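Long-range contact in proline dehydrogenase (Bradyrhizobium japonicum USDA 110, PDB 3HAZ), which probably oxidises proline to glutamate in two steps, pairing an FAD-dependent proline dehydrogenase with an NAD-dependent aldehyde dehydrogenase in one chain: residues S193-A207 with P234-R246. Sequence-based numbering, arbitrary orientation.
With SO4 (sulfate ion), chain K.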
ATOM      1  N   SER A 193     -25.513  50.913  17.110  1.00 21.33           N
ATOM      2  CA  SER A 193     -24.219  51.559  17.194  1.00 21.79           C
ATOM      3  C   SER A 193     -23.543  51.440  15.825  1.00 21.48           C
ATOM      4  O   SER A 193     -23.963  50.638  14.986  1.00 17.56           O
ATOM      5  CB  SER A 193     -23.375  50.925  18.297  1.00 24.95           C
ATOM      6  OG  SER A 193     -24.025  51.056  19.553  1.00 22.12           O
ATOM      7  N   PHE A 194     -22.506  52.238  15.601  1.00 19.22           N
ATOM      8  CA  PHE A 194     -21.924  52.379  14.272  1.00 23.15           C
ATOM      9  C   PHE A 194     -20.597  51.648  14.177  1.00 18.10           C
ATOM     10  O   PHE A 194     -19.642  51.978  14.882  1.00 16.49           O
ATOM     11  CB  PHE A 194     -21.692  53.859  13.931  1.00 25.28           C
ATOM     12  CG  PHE A 194     -22.956  54.654  13.682  1.00 28.08           C
ATOM     13  CD1 PHE A 194     -24.212  54.118  13.942  1.00 30.27           C
ATOM     14  CD2 PHE A 194     -22.876  55.965  13.219  1.00 22.80           C
ATOM     15  CE1 PHE A 194     -25.375  54.869  13.723  1.00 24.68           C
ATOM     16  CE2 PHE A 194     -24.029  56.725  13.010  1.00 25.23           C
ATOM     17  CZ  PHE A 194     -25.280  56.168  13.259  1.00 28.83           C
ATOM     18  N   ASP A 195     -20.550  50.659  13.298  1.00 17.95           N
ATOM     19  CA  ASP A 195     -19.299  50.038  12.897  1.00 15.39           C
ATOM     20  C   ASP A 195     -18.859  50.752  11.622  1.00 16.02           C
ATOM     21  O   ASP A 195     -19.323  50.440  10.525  1.00 22.14           O
ATOM     22  CB  ASP A 195     -19.509  48.543  12.650  1.00 19.93           C
ATOM     23  CG  ASP A 195     -18.229  47.821  12.260  1.00 29.99           C
ATOM     24  OD1 ASP A 195     -17.128  48.346  12.534  1.00 33.70           O
ATOM     25  OD2 ASP A 195     -18.331  46.716  11.684  1.00 34.58           O
ATOM     26  N   MET A 196     -17.987  51.741  11.772  1.00 15.90           N
ATOM     27  CA  MET A 196     -17.590  52.570  10.641  1.00 18.85           C
ATOM     28  C   MET A 196     -16.732  51.797   9.635  1.00 22.60           C
ATOM     29  O   MET A 196     -15.791  51.090  10.005  1.00 20.21           O
ATOM     30  CB  MET A 196     -16.866  53.825  11.136  1.00 20.91           C
ATOM     31  CG  MET A 196     -17.620  54.579  12.243  1.00 16.22           C
ATOM     32  SD  MET A 196     -19.177  55.324  11.694  1.00 23.26           S
ATOM     33  CE  MET A 196     -18.576  56.237  10.267  1.00 21.29           C
ATOM     34  N   LEU A 197     -17.054  51.945   8.356  1.00 24.88           N
ATOM     35  CA  LEU A 197     -16.363  51.207   7.294  1.00 23.78           C
ATOM     36  C   LEU A 197     -14.844  51.418   7.201  1.00 29.79           C
ATOM     37  O   LEU A 197     -14.097  50.496   6.861  1.00 38.78           O
ATOM     38  CB  LEU A 197     -16.992  51.540   5.942  1.00 23.20           C
ATOM     39  CG  LEU A 197     -18.039  50.562   5.420  1.00 27.45           C
ATOM     40  CD1 LEU A 197     -18.905  50.056   6.547  1.00 29.05           C
ATOM     41  CD2 LEU A 197     -18.879  51.219   4.326  1.00 20.67           C
ATOM     42  N   GLY A 198     -14.386  52.626   7.486  1.00 27.64           N
ATOM     43  CA  GLY A 198     -13.007  52.984   7.189  1.00 33.44           C
ATOM     44  C   GLY A 198     -11.903  52.136   7.799  1.00 30.33           C
ATOM     45  O   GLY A 198     -11.989  51.705   8.952  1.00 26.06           O
ATOM     46  N   GLU A 199     -10.854  51.902   7.012  1.00 25.99           N
ATOM     47  CA  GLU A 199      -9.640  51.255   7.503  1.00 28.68           C
ATOM     48  C   GLU A 199      -8.437  51.603   6.617  1.00 26.75           C
ATOM     49  O   GLU A 199      -8.596  51.966   5.448  1.00 31.07           O
ATOM     50  CB  GLU A 199      -9.816  49.737   7.547  1.00 28.11           C
ATOM     51  CG  GLU A 199      -9.617  49.061   6.203  1.00 35.32           C
ATOM     52  CD  GLU A 199      -9.667  47.543   6.294  1.00 49.95           C
ATOM     53  OE1 GLU A 199     -10.392  47.020   7.168  1.00 51.78           O
ATOM     54  OE2 GLU A 199      -8.984  46.874   5.487  1.00 55.77           O
ATOM     55  N   GLY A 200      -7.241  51.500   7.185  1.00 21.02           N
ATOM     56  CA  GLY A 200      -6.007  51.686   6.438  1.00 17.08           C
ATOM     57  C   GLY A 200      -5.956  52.890   5.514  1.00 22.41           C
ATOM     58  O   GLY A 200      -5.992  52.753   4.294  1.00 24.04           O
ATOM     59  N   ALA A 201      -5.871  54.083   6.084  1.00 18.39           N
ATOM     60  CA  ALA A 201      -5.569  55.255   5.274  1.00 19.92           C
ATOM     61  C   ALA A 201      -4.279  55.002   4.489  1.00 23.10           C
ATOM     62  O   ALA A 201      -3.276  54.560   5.046  1.00 23.38           O
ATOM     63  CB  ALA A 201      -5.416  56.485   6.149  1.00 15.13           C
ATOM     64  N   ARG A 202      -4.318  55.264   3.190  1.00 21.92           N
ATOM     65  CA  ARG A 202      -3.124  55.192   2.357  1.00 20.22           C
ATOM     66  C   ARG A 202      -2.487  56.566   2.176  1.00 24.65           C
ATOM     67  O   ARG A 202      -1.309  56.675   1.838  1.00 24.64           O
ATOM     68  CB  ARG A 202      -3.470  54.611   0.985  1.00 27.17           C
ATOM     69  CG  ARG A 202      -3.309  53.105   0.886  1.00 28.61           C
ATOM     70  CD  ARG A 202      -4.148  52.368   1.911  1.00 31.29           C
ATOM     71  NE  ARG A 202      -3.995  50.920   1.786  1.00 26.40           N
ATOM     72  CZ  ARG A 202      -4.834  50.030   2.301  1.00 29.14           C
ATOM     73  NH1 ARG A 202      -4.607  48.735   2.126  1.00 22.05           N
ATOM     74  NH2 ARG A 202      -5.906  50.432   2.983  1.00 21.07           N
ATOM     75  N   THR A 203      -3.270  57.618   2.383  1.00 20.28           N
ATOM     76  CA  THR A 203      -2.795  58.977   2.142  1.00 25.01           C
ATOM     77  C   THR A 203      -3.129  59.853   3.338  1.00 24.40           C
ATOM     78  O   THR A 203      -3.958  59.482   4.172  1.00 26.36           O
ATOM     79  CB  THR A 203      -3.435  59.592   0.879  1.00 22.93           C
ATOM     80  OG1 THR A 203      -4.777  60.004   1.169  1.00 22.03           O
ATOM     81  CG2 THR A 203      -3.451  58.575  -0.263  1.00 25.65           C
ATOM     82  N   ALA A 204      -2.476  61.007   3.421  1.00 27.42           N
ATOM     83  CA  ALA A 204      -2.770  61.985   4.458  1.00 24.68           C
ATOM     84  C   ALA A 204      -4.217  62.454   4.329  1.00 29.96           C
ATOM     85  O   ALA A 204      -4.931  62.603   5.325  1.00 23.44           O
ATOM     86  CB  ALA A 204      -1.796  63.175   4.368  1.00 21.56           C
ATOM     87  N   ALA A 205      -4.658  62.676   3.098  1.00 31.65           N
ATOM     88  CA  ALA A 205      -6.041  63.073   2.879  1.00 32.39           C
ATOM     89  C   ALA A 205      -7.029  61.985   3.332  1.00 26.38           C
ATOM     90  O   ALA A 205      -8.088  62.308   3.859  1.00 21.52           O
ATOM     91  CB  ALA A 205      -6.275  63.477   1.420  1.00 29.10           C
ATOM     92  N   ASP A 206      -6.686  60.704   3.150  1.00 17.58           N
ATOM     93  CA  ASP A 206      -7.562  59.622   3.634  1.00 19.53           C
ATOM     94  C   ASP A 206      -7.746  59.735   5.142  1.00 21.03           C
ATOM     95  O   ASP A 206      -8.862  59.638   5.649  1.00 22.08           O
ATOM     96  CB  ASP A 206      -6.971  58.237   3.363  1.00 22.97           C
ATOM     97  CG  ASP A 206      -7.173  57.769   1.939  1.00 34.48           C
ATOM     98  OD1 ASP A 206      -8.156  58.181   1.296  1.00 30.62           O
ATOM     99  OD2 ASP A 206      -6.338  56.958   1.473  1.00 37.10           O
ATOM    100  N   ALA A 207      -6.632  59.900   5.854  1.00 20.95           N
ATOM    101  CA  ALA A 207      -6.660  59.989   7.311  1.00 24.24           C
ATOM    102  C   ALA A 207      -7.534  61.140   7.819  1.00 24.14           C
ATOM    103  O   ALA A 207      -8.185  61.011   8.852  1.00 27.87           O
ATOM    104  CB  ALA A 207      -5.248  60.108   7.872  1.00 20.60           C
ATOM    105  N   PRO A 234     -25.609  54.722  22.597  1.00 28.81           N
ATOM    106  CA  PRO A 234     -25.001  54.126  21.403  1.00 25.08           C
ATOM    107  C   PRO A 234     -23.481  54.239  21.394  1.00 25.32           C
ATOM    108  O   PRO A 234     -22.897  55.049  22.124  1.00 21.70           O
ATOM    109  CB  PRO A 234     -25.585  54.962  20.252  1.00 32.93           C
ATOM    110  CG  PRO A 234     -26.705  55.761  20.854  1.00 28.42           C
ATOM    111  CD  PRO A 234     -26.329  55.965  22.281  1.00 27.17           C
ATOM    112  N   GLY A 235     -22.852  53.425  20.556  1.00 24.55           N
ATOM    113  CA  GLY A 235     -21.411  53.429  20.422  1.00 23.98           C
ATOM    114  C   GLY A 235     -20.931  53.672  19.004  1.00 23.32           C
ATOM    115  O   GLY A 235     -21.689  53.593  18.032  1.00 19.81           O
ATOM    116  N   ILE A 236     -19.650  53.982  18.891  1.00 20.88           N
ATOM    117  CA  ILE A 236     -19.004  54.067  17.597  1.00 27.51           C
ATOM    118  C   ILE A 236     -17.710  53.265  17.650  1.00 24.97           C
ATOM    119  O   ILE A 236     -17.016  53.270  18.670  1.00 22.90           O
ATOM    120  CB  ILE A 236     -18.716  55.537  17.214  1.00 31.30           C
ATOM    121  CG1 ILE A 236     -18.219  55.637  15.772  1.00 27.60           C
ATOM    122  CG2 ILE A 236     -17.722  56.175  18.195  1.00 27.88           C
ATOM    123  CD1 ILE A 236     -18.230  57.062  15.229  1.00 33.12           C
ATOM    124  N   SER A 237     -17.407  52.559  16.561  1.00 20.93           N
ATOM    125  CA  SER A 237     -16.165  51.805  16.437  1.00 26.71           C
ATOM    126  C   SER A 237     -15.202  52.538  15.520  1.00 31.35           C
ATOM    127  O   SER A 237     -15.596  53.035  14.461  1.00 26.73           O
ATOM    128  CB  SER A 237     -16.420  50.406  15.867  1.00 34.40           C
ATOM    129  OG  SER A 237     -16.921  49.535  16.857  1.00 35.33           O
ATOM    130  N   VAL A 238     -13.938  52.574  15.931  1.00 27.71           N
ATOM    131  CA  VAL A 238     -12.903  53.333  15.243  1.00 27.43           C
ATOM    132  C   VAL A 238     -11.669  52.464  15.026  1.00 25.89           C
ATOM    133  O   VAL A 238     -11.341  51.635  15.873  1.00 20.28           O
ATOM    134  CB  VAL A 238     -12.530  54.575  16.076  1.00 30.23           C
ATOM    135  CG1 VAL A 238     -11.135  55.056  15.748  1.00 32.91           C
ATOM    136  CG2 VAL A 238     -13.572  55.675  15.870  1.00 33.48           C
ATOM    137  N   LYS A 239     -11.001  52.644  13.885  1.00 22.81           N
ATOM    138  CA  LYS A 239      -9.772  51.913  13.571  1.00 22.52           C
ATOM    139  C   LYS A 239      -8.559  52.834  13.481  1.00 21.75           C
ATOM    140  O   LYS A 239      -8.546  53.791  12.703  1.00 23.68           O
ATOM    141  CB  LYS A 239      -9.920  51.148  12.253  1.00 25.69           C
ATOM    142  CG  LYS A 239     -10.633  49.810  12.375  1.00 23.69           C
ATOM    143  CD  LYS A 239     -10.725  49.129  11.018  1.00 26.83           C
ATOM    144  CE  LYS A 239     -11.362  47.750  11.129  1.00 25.09           C
ATOM    145  NZ  LYS A 239     -12.699  47.825  11.765  1.00 20.08           N
ATOM    146  N   LEU A 240      -7.531  52.539  14.266  1.00 17.38           N
ATOM    147  CA  LEU A 240      -6.319  53.358  14.238  1.00 22.76           C
ATOM    148  C   LEU A 240      -5.717  53.449  12.839  1.00 25.74           C
ATOM    149  O   LEU A 240      -5.194  54.492  12.470  1.00 23.29           O
ATOM    150  CB  LEU A 240      -5.279  52.838  15.231  1.00 17.44           C
ATOM    151  CG  LEU A 240      -5.797  52.777  16.670  1.00 23.79           C
ATOM    152  CD1 LEU A 240      -4.756  52.229  17.632  1.00 26.14           C
ATOM    153  CD2 LEU A 240      -6.264  54.161  17.105  1.00 28.92           C
ATOM    154  N   SER A 241      -5.791  52.372  12.054  1.00 16.70           N
ATOM    155  CA  SER A 241      -5.175  52.396  10.725  1.00 17.33           C
ATOM    156  C   SER A 241      -5.892  53.381   9.797  1.00 22.14           C
ATOM    157  O   SER A 241      -5.326  53.838   8.810  1.00 21.40           O
ATOM    158  CB  SER A 241      -5.116  50.995  10.094  1.00 19.86           C
ATOM    159  OG  SER A 241      -6.401  50.552   9.668  1.00 18.72           O
ATOM    160  N   ALA A 242      -7.145  53.694  10.112  1.00 18.19           N
ATOM    161  CA  ALA A 242      -7.895  54.671   9.327  1.00 15.24           C
ATOM    162  C   ALA A 242      -7.422  56.098   9.612  1.00 20.09           C
ATOM    163  O   ALA A 242      -7.570  56.992   8.774  1.00 19.69           O
ATOM    164  CB  ALA A 242      -9.390  54.543   9.612  1.00 18.76           C
ATOM    165  N   LEU A 243      -6.834  56.299  10.787  1.00 20.17           N
ATOM    166  CA  LEU A 243      -6.471  57.637  11.257  1.00 19.15           C
ATOM    167  C   LEU A 243      -5.015  58.023  11.023  1.00 27.48           C
ATOM    168  O   LEU A 243      -4.609  59.151  11.330  1.00 26.21           O
ATOM    169  CB  LEU A 243      -6.797  57.769  12.741  1.00 20.31           C
ATOM    170  CG  LEU A 243      -8.293  57.729  13.045  1.00 20.24           C
ATOM    171  CD1 LEU A 243      -8.525  57.464  14.519  1.00 22.02           C
ATOM    172  CD2 LEU A 243      -8.962  59.027  12.593  1.00 19.51           C
ATOM    173  N   HIS A 244      -4.230  57.092  10.493  1.00 21.49           N
ATOM    174  CA  HIS A 244      -2.824  57.352  10.202  1.00 20.42           C
ATOM    175  C   HIS A 244      -2.366  56.508   9.003  1.00 21.75           C
ATOM    176  O   HIS A 244      -2.663  55.317   8.941  1.00 23.40           O
ATOM    177  CB  HIS A 244      -1.960  57.056  11.428  1.00 20.22           C
ATOM    178  CG  HIS A 244      -0.604  57.685  11.369  1.00 22.42           C
ATOM    179  ND1 HIS A 244       0.424  57.161  10.616  1.00 21.15           N
ATOM    180  CD2 HIS A 244      -0.115  58.809  11.942  1.00 21.28           C
ATOM    181  CE1 HIS A 244       1.492  57.930  10.737  1.00 26.09           C
ATOM    182  NE2 HIS A 244       1.191  58.936  11.540  1.00 25.41           N
ATOM    183  N   PRO A 245      -1.655  57.135   8.049  1.00 20.44           N
ATOM    184  CA  PRO A 245      -1.271  56.550   6.754  1.00 26.07           C
ATOM    185  C   PRO A 245      -0.057  55.610   6.817  1.00 29.02           C
ATOM    186  O   PRO A 245       0.166  54.850   5.873  1.00 22.23           O
ATOM    187  CB  PRO A 245      -0.920  57.778   5.893  1.00 27.42           C
ATOM    188  CG  PRO A 245      -0.982  58.984   6.807  1.00 28.47           C
ATOM    189  CD  PRO A 245      -1.113  58.496   8.215  1.00 28.03           C
ATOM    190  N   ARG A 246       0.730  55.680   7.884  1.00 24.04           N
ATOM    191  CA  ARG A 246       1.777  54.687   8.107  1.00 27.31           C
ATOM    192  C   ARG A 246       1.654  54.171   9.527  1.00 24.31           C
ATOM    193  O   ARG A 246       2.552  54.389  10.343  1.00 22.06           O
ATOM    194  CB  ARG A 246       3.195  55.259   7.902  1.00 20.42           C
ATOM    195  CG  ARG A 246       3.537  55.763   6.504  1.00 21.64           C
ATOM    196  CD  ARG A 246       3.457  54.700   5.411  1.00 19.21           C
ATOM    197  NE  ARG A 246       4.209  53.479   5.703  1.00 25.37           N
ATOM    198  CZ  ARG A 246       4.544  52.568   4.788  1.00 22.90           C
ATOM    199  NH1 ARG A 246       4.230  52.756   3.512  1.00 22.89           N
ATOM    200  NH2 ARG A 246       5.213  51.476   5.137  1.00 25.42           N
TER
HETATM  201  S   SO4 K1006     -14.352  43.927  12.203  1.00 87.03           S
HETATM  202  O1  SO4 K1006     -15.349  43.445  13.153  1.00 88.49           O
HETATM  203  O2  SO4 K1006     -13.788  42.777  11.506  1.00 87.90           O
HETATM  204  O3  SO4 K1006     -14.987  44.823  11.238  1.00 91.75           O
HETATM  205  O4  SO4 K1006     -13.299  44.649  12.916  1.00 81.22           O
HETATM  206  O   HOH W   1     -14.623  50.547  12.599  1.00 27.35           O
HETATM  207  O   HOH W   2       0.484  55.208   3.165  1.00 31.89           O
HETATM  208  O   HOH W   3      -6.494  61.360  11.098  1.00 35.09           O
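Ser241 grips the loop 197-203 with two bonds: its OG takes the N-H of Gly200 at 2.8 Å, and its carbonyl O takes that of Ala201 at the same length. With chi1 at 73°, OG sits between the backbone N and carbonyl carbon of Ser241, facing Gly200, and it is also bonded to Glu282. At the other end, strands 193-196 and 235-238 run parallel, 12° apart. Phe194 N donates to Gly235 O at 2.9 Å, Ser237 N donates to Phe194 O, and Ser193 OG accepts from Gly235 N.

Between these ends Lys239 lies alongside Glu199, pointing the same way, with CD 3.6 Å from Glu199 CB. Its NZ forms a salt bridge with Asp280 and makes weak bonds to water 1 and the sulfate, while Glu199 turns its carboxylate to Arg458. Replacing Lys239 by alanine would probably cost Asp280 this charge partner and open a gap beside the Glu199 chain and Gly198 O.

Met196, bent at chi2 and chi3, makes apolar contact through CG, 3.7 Å from Ile236 CG1. Two alanine methyls sit against main-chain carbonyls, Ala201 CB on Ala242 O and Ala207 CB 3.6 Å from Leu243 O. The Pro245 ring lies against the backbone carbonyl of Thr203, the N-cap residue whose side chain forms a capping box with Asp206. Water 2 bridges Arg202 O and Pro245 O.

Strand 193-196, helix 204-223 and strand 235-238 form a beta-alpha-beta crossover of the TIM-type barrel of the proline dehydrogenase domain, with Ser237 bonded to the FAD-binding Arg341 and Lys239 close to the flavin cofactor.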